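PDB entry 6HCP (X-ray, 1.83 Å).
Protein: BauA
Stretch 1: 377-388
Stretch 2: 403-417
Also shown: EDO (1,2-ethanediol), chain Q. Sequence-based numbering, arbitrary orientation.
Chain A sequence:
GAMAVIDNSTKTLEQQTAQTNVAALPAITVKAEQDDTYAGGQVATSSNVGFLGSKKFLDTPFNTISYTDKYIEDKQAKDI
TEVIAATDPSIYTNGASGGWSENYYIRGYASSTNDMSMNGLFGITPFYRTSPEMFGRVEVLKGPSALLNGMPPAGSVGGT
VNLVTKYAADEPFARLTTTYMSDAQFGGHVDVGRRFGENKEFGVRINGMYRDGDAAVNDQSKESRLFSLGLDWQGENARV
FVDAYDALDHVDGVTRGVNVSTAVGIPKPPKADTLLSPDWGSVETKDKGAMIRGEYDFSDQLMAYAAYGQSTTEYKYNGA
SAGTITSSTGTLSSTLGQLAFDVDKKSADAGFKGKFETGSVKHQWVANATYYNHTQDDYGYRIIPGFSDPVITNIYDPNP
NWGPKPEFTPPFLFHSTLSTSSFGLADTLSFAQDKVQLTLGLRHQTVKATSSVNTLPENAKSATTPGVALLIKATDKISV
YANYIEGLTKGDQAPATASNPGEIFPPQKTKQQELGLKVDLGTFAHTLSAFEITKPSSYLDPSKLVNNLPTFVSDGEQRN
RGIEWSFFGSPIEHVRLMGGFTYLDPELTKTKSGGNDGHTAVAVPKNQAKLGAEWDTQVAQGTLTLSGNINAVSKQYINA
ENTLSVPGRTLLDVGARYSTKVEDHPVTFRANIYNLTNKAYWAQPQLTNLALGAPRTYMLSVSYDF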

# COMPACT_ATOMS: atom_id res chain seq x y z
N ASP A 377 -34.17 13.13 29.58
CA ASP A 377 -35.22 12.23 29.12
C ASP A 377 -34.59 11.15 28.23
O ASP A 377 -33.84 11.46 27.32
CB ASP A 377 -36.26 13.01 28.31
CG ASP A 377 -37.08 13.97 29.16
OD1 ASP A 377 -37.46 13.58 30.27
OD2 ASP A 377 -37.28 15.11 28.71
N ASP A 378 -34.97 9.89 28.50
CA ASP A 378 -34.57 8.75 27.72
C ASP A 378 -35.77 8.21 26.93
O ASP A 378 -36.87 8.10 27.47
CB ASP A 378 -34.04 7.64 28.61
CG ASP A 378 -32.58 7.80 28.99
OD1 ASP A 378 -32.25 8.80 29.65
OD2 ASP A 378 -31.81 6.89 28.68
N TYR A 379 -35.48 7.72 25.73
CA TYR A 379 -36.42 7.09 24.82
C TYR A 379 -35.76 5.84 24.27
O TYR A 379 -34.53 5.83 24.08
CB TYR A 379 -36.74 8.00 23.64
CG TYR A 379 -37.23 9.37 23.97
CD1 TYR A 379 -36.37 10.34 24.46
CD2 TYR A 379 -38.57 9.71 23.81
CE1 TYR A 379 -36.82 11.61 24.79
CE2 TYR A 379 -39.04 10.96 24.19
CZ TYR A 379 -38.16 11.91 24.66
OH TYR A 379 -38.61 13.16 24.98
N GLY A 380 -36.53 4.79 24.01
CA GLY A 380 -35.92 3.66 23.32
C GLY A 380 -36.84 2.49 23.07
O GLY A 380 -37.91 2.36 23.65
N TYR A 381 -36.37 1.61 22.17
CA TYR A 381 -36.87 0.25 22.02
C TYR A 381 -35.72 -0.72 22.30
O TYR A 381 -34.69 -0.71 21.60
CB TYR A 381 -37.31 -0.04 20.58
CG TYR A 381 -38.57 0.65 20.12
CD1 TYR A 381 -39.81 0.30 20.63
CD2 TYR A 381 -38.54 1.46 19.00
CE1 TYR A 381 -40.98 0.84 20.12
CE2 TYR A 381 -39.69 2.02 18.48
CZ TYR A 381 -40.91 1.70 19.03
OH TYR A 381 -42.02 2.24 18.47
N ARG A 382 -35.99 -1.66 23.20
CA ARG A 382 -35.18 -2.85 23.32
C ARG A 382 -35.58 -3.83 22.20
O ARG A 382 -34.76 -4.61 21.75
CB ARG A 382 -35.38 -3.47 24.71
CG ARG A 382 -34.20 -4.33 25.16
CD ARG A 382 -34.42 -5.05 26.48
NE ARG A 382 -35.62 -5.87 26.49
CZ ARG A 382 -35.72 -7.10 25.99
NH1 ARG A 382 -34.65 -7.71 25.50
NH2 ARG A 382 -36.89 -7.71 25.95
N ILE A 383 -36.87 -3.88 21.89
CA ILE A 383 -37.41 -4.69 20.79
C ILE A 383 -38.20 -3.76 19.89
O ILE A 383 -39.13 -3.10 20.34
CB ILE A 383 -38.29 -5.85 21.31
CG1 ILE A 383 -37.56 -6.76 22.30
CG2 ILE A 383 -38.85 -6.65 20.15
CD1 ILE A 383 -38.48 -7.72 23.04
N ILE A 384 -37.75 -3.59 18.64
CA ILE A 384 -38.40 -2.70 17.71
C ILE A 384 -39.58 -3.44 17.10
O ILE A 384 -39.41 -4.50 16.49
CB ILE A 384 -37.42 -2.26 16.61
CG1 ILE A 384 -36.16 -1.61 17.18
CG2 ILE A 384 -38.11 -1.34 15.63
CD1 ILE A 384 -35.13 -1.30 16.12
N PRO A 385 -40.82 -2.89 17.17
CA PRO A 385 -41.98 -3.51 16.53
C PRO A 385 -41.75 -3.74 15.03
O PRO A 385 -41.36 -2.82 14.30
CB PRO A 385 -43.12 -2.51 16.78
CG PRO A 385 -42.67 -1.70 17.98
CD PRO A 385 -41.16 -1.64 17.87
N GLY A 386 -41.89 -4.99 14.60
CA GLY A 386 -41.73 -5.36 13.19
C GLY A 386 -40.30 -5.79 12.88
O GLY A 386 -39.99 -6.18 11.77
N PHE A 387 -39.41 -5.68 13.87
CA PHE A 387 -37.96 -5.90 13.64
C PHE A 387 -37.40 -6.70 14.81
O PHE A 387 -36.30 -6.42 15.32
CB PHE A 387 -37.24 -4.57 13.49
CG PHE A 387 -37.50 -3.84 12.20
CD1 PHE A 387 -38.61 -3.02 12.06
CD2 PHE A 387 -36.62 -3.94 11.15
CE1 PHE A 387 -38.88 -2.40 10.85
CE2 PHE A 387 -36.86 -3.28 9.95
CZ PHE A 387 -37.99 -2.51 9.81
N SER A 388 -38.21 -7.63 15.32
CA SER A 388 -37.92 -8.30 16.56
C SER A 388 -37.02 -9.52 16.31
O SER A 388 -36.40 -10.02 17.22
CB SER A 388 -39.21 -8.70 17.26
OG SER A 388 -39.94 -9.62 16.48
N GLY A 403 -31.02 -6.09 5.92
CA GLY A 403 -32.47 -5.89 5.93
C GLY A 403 -32.84 -4.42 5.89
O GLY A 403 -32.00 -3.53 5.71
N PRO A 404 -34.15 -4.09 5.95
CA PRO A 404 -34.58 -2.70 5.87
C PRO A 404 -34.24 -1.91 7.15
O PRO A 404 -34.04 -2.49 8.22
CB PRO A 404 -36.09 -2.81 5.64
CG PRO A 404 -36.48 -4.17 6.20
CD PRO A 404 -35.24 -5.04 6.19
N LYS A 405 -34.08 -0.59 6.98
CA LYS A 405 -33.85 0.33 8.04
C LYS A 405 -35.17 0.62 8.76
O LYS A 405 -36.08 1.18 8.16
CB LYS A 405 -33.29 1.62 7.47
CG LYS A 405 -32.92 2.68 8.50
CD LYS A 405 -32.73 4.03 7.87
CE LYS A 405 -31.67 4.86 8.54
NZ LYS A 405 -31.21 5.96 7.67
N PRO A 406 -35.29 0.34 10.07
CA PRO A 406 -36.52 0.68 10.79
C PRO A 406 -36.66 2.20 10.90
O PRO A 406 -35.67 2.93 11.02
CB PRO A 406 -36.39 -0.00 12.15
CG PRO A 406 -34.94 -0.42 12.28
CD PRO A 406 -34.33 -0.41 10.89
N GLU A 407 -37.90 2.68 10.82
CA GLU A 407 -38.19 4.05 11.09
C GLU A 407 -37.80 4.35 12.55
O GLU A 407 -37.93 3.49 13.41
CB GLU A 407 -39.68 4.32 10.86
CG GLU A 407 -39.95 5.73 10.39
CD GLU A 407 -41.41 6.12 10.50
OE1 GLU A 407 -42.26 5.22 10.34
OE2 GLU A 407 -41.68 7.29 10.85
N PHE A 408 -37.44 5.60 12.82
CA PHE A 408 -36.94 5.98 14.13
C PHE A 408 -38.05 6.67 14.92
O PHE A 408 -38.27 7.86 14.77
CB PHE A 408 -35.70 6.87 13.97
CG PHE A 408 -34.98 7.13 15.27
CD1 PHE A 408 -34.25 6.13 15.89
CD2 PHE A 408 -35.04 8.38 15.88
CE1 PHE A 408 -33.62 6.36 17.10
CE2 PHE A 408 -34.43 8.60 17.10
CZ PHE A 408 -33.69 7.61 17.69
N THR A 409 -38.68 5.91 15.84
CA THR A 409 -39.79 6.41 16.67
C THR A 409 -39.70 5.85 18.10
O THR A 409 -40.65 5.27 18.61
CB THR A 409 -41.14 5.97 16.09
OG1 THR A 409 -41.12 4.54 16.02
CG2 THR A 409 -41.41 6.56 14.72
N PRO A 410 -38.54 5.92 18.79
CA PRO A 410 -38.43 5.29 20.10
C PRO A 410 -39.36 5.99 21.11
O PRO A 410 -39.43 7.21 21.12
CB PRO A 410 -36.95 5.50 20.45
CG PRO A 410 -36.60 6.79 19.73
CD PRO A 410 -37.34 6.68 18.40
N PRO A 411 -40.19 5.25 21.87
CA PRO A 411 -41.08 5.88 22.85
C PRO A 411 -40.33 6.36 24.11
O PRO A 411 -39.31 5.77 24.49
CB PRO A 411 -42.04 4.74 23.21
CG PRO A 411 -41.22 3.50 23.03
CD PRO A 411 -40.34 3.79 21.83
N PHE A 412 -40.92 7.35 24.79
CA PHE A 412 -40.41 7.88 26.05
C PHE A 412 -40.34 6.78 27.11
O PHE A 412 -41.25 5.95 27.24
CB PHE A 412 -41.25 9.06 26.50
CG PHE A 412 -40.93 9.54 27.89
CD1 PHE A 412 -39.76 10.26 28.14
CD2 PHE A 412 -41.71 9.16 28.97
CE1 PHE A 412 -39.46 10.69 29.42
CE2 PHE A 412 -41.40 9.58 30.25
CZ PHE A 412 -40.27 10.33 30.48
N LEU A 413 -39.20 6.70 27.82
CA LEU A 413 -38.99 5.68 28.83
C LEU A 413 -39.05 6.31 30.23
O LEU A 413 -39.77 5.84 31.07
CB LEU A 413 -37.65 4.98 28.60
CG LEU A 413 -37.54 4.15 27.32
CD1 LEU A 413 -36.15 3.53 27.19
CD2 LEU A 413 -38.61 3.06 27.26
N PHE A 414 -38.20 7.30 30.50
CA PHE A 414 -38.13 7.86 31.87
C PHE A 414 -37.37 9.19 31.86
O PHE A 414 -36.59 9.49 30.95
CB PHE A 414 -37.49 6.87 32.84
CG PHE A 414 -36.08 6.45 32.50
CD1 PHE A 414 -35.00 7.19 32.94
CD2 PHE A 414 -35.83 5.29 31.77
CE1 PHE A 414 -33.70 6.82 32.61
CE2 PHE A 414 -34.54 4.95 31.41
CZ PHE A 414 -33.48 5.71 31.83
N HIS A 415 -37.68 9.99 32.88
CA HIS A 415 -37.01 11.21 33.21
C HIS A 415 -36.00 10.91 34.32
O HIS A 415 -36.27 10.08 35.17
CB HIS A 415 -38.04 12.27 33.64
CG HIS A 415 -37.47 13.62 33.85
ND1 HIS A 415 -37.12 14.45 32.79
CD2 HIS A 415 -37.11 14.27 34.99
CE1 HIS A 415 -36.60 15.57 33.27
NE2 HIS A 415 -36.55 15.46 34.61
N SER A 416 -34.84 11.55 34.29
CA SER A 416 -33.83 11.34 35.34
C SER A 416 -33.10 12.66 35.60
O SER A 416 -33.17 13.59 34.80
CB SER A 416 -32.89 10.22 34.98
OG SER A 416 -32.20 10.51 33.77
N THR A 417 -32.49 12.76 36.79
CA THR A 417 -31.73 13.92 37.17
C THR A 417 -30.48 13.46 37.92
O THR A 417 -30.44 12.38 38.51
CB THR A 417 -32.52 14.91 38.05
OG1 THR A 417 -32.59 14.37 39.37
CG2 THR A 417 -33.91 15.19 37.52
C1 EDO Q . -40.36 1.12 14.44
O1 EDO Q . -40.43 2.46 13.97
C2 EDO Q . -41.50 0.30 13.87
O2 EDO Q . -41.07 -0.28 12.63
O HOH W 1 -33.66 9.98 31.58

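The two stretches form a short antiparallel β-ladder, broken by a bulge, that gives way to a contact without β-pairing in which aromatic rings pack against prolines. Strands 377-381 and 412-417 run at 153° to each other. Asp378 and Phe414 are the hydrogen-bonded pair: Asp378 N donates to Phe414 O at 3.0 Å and nearly straight, while the return bond from Phe414 N to Asp378 O is weak at 3.4 Å. It is weak where the register slips by one residue. At this bulge Asp378 O also accepts from Leu413 N at 2.7 Å, so one carbonyl serves two successive amides. The ladder resumes with Tyr379 opposite Phe412, and Gly380 N then donates to Pro411 O at 3.0 Å. Proline suits that last position because the bond asks only for its carbonyl, not for the amide hydrogen it lacks. Gly380 fits closely here: a β-carbon would lie only 3.4 Å from Leu413 CD1.

On one face of the sheet, Asp377 and His415 meet through a hydrogen bond from His415 ND1 to Asp377 OD1, 2.7 Å long and almost linear; a carboxylate is a strong acceptor for the imidazole N-H. Beside them, Phe412 turns its edge toward the face of the Tyr379 ring, with planes at 73° and centroids 5.7 Å apart, so that weakly positive ring hydrogens meet the π cloud. On the other face, Asp378 CB lies over the Phe414 ring, 4.0 Å from its centroid, while its OD1 bonds to a water. That water links Asp378 OD1 (2.7 Å), Phe414 O (3.0 Å) and Ser416 OG (2.7 Å).

Beyond the ladder, prolines offer rigid, apolar surfaces that suit aromatic faces; in Pro411 the CD that makes the contact is bonded to nitrogen, which polarizes its C-H groups. Pro411 CD sits 3.5 Å from the centroid of the Tyr381 ring, almost on its normal, while Tyr381 OH reaches Thr409 OG1 in a weak hydrogen bond of 3.5 Å. Farther along, a type II turn from Ile384 to Phe387, closed by Phe387 N to Ile384 O at 2.9 Å, brings the chain round; Gly386 tolerates its positive phi. Phe387 then points toward the second stretch, where Pro406 CB lies 3.6 Å from its ring centroid in CH-π packing, and Ile384 CD1 adds an apolar contact with Pro406 CG at 3.9 Å. A 1,2-ethanediol, probably from the crystallisation liquor, bridges the loops: its O1 donates to Glu407 O at 2.8 Å, and its O2 weakly to Pro385 O at 3.1 Å.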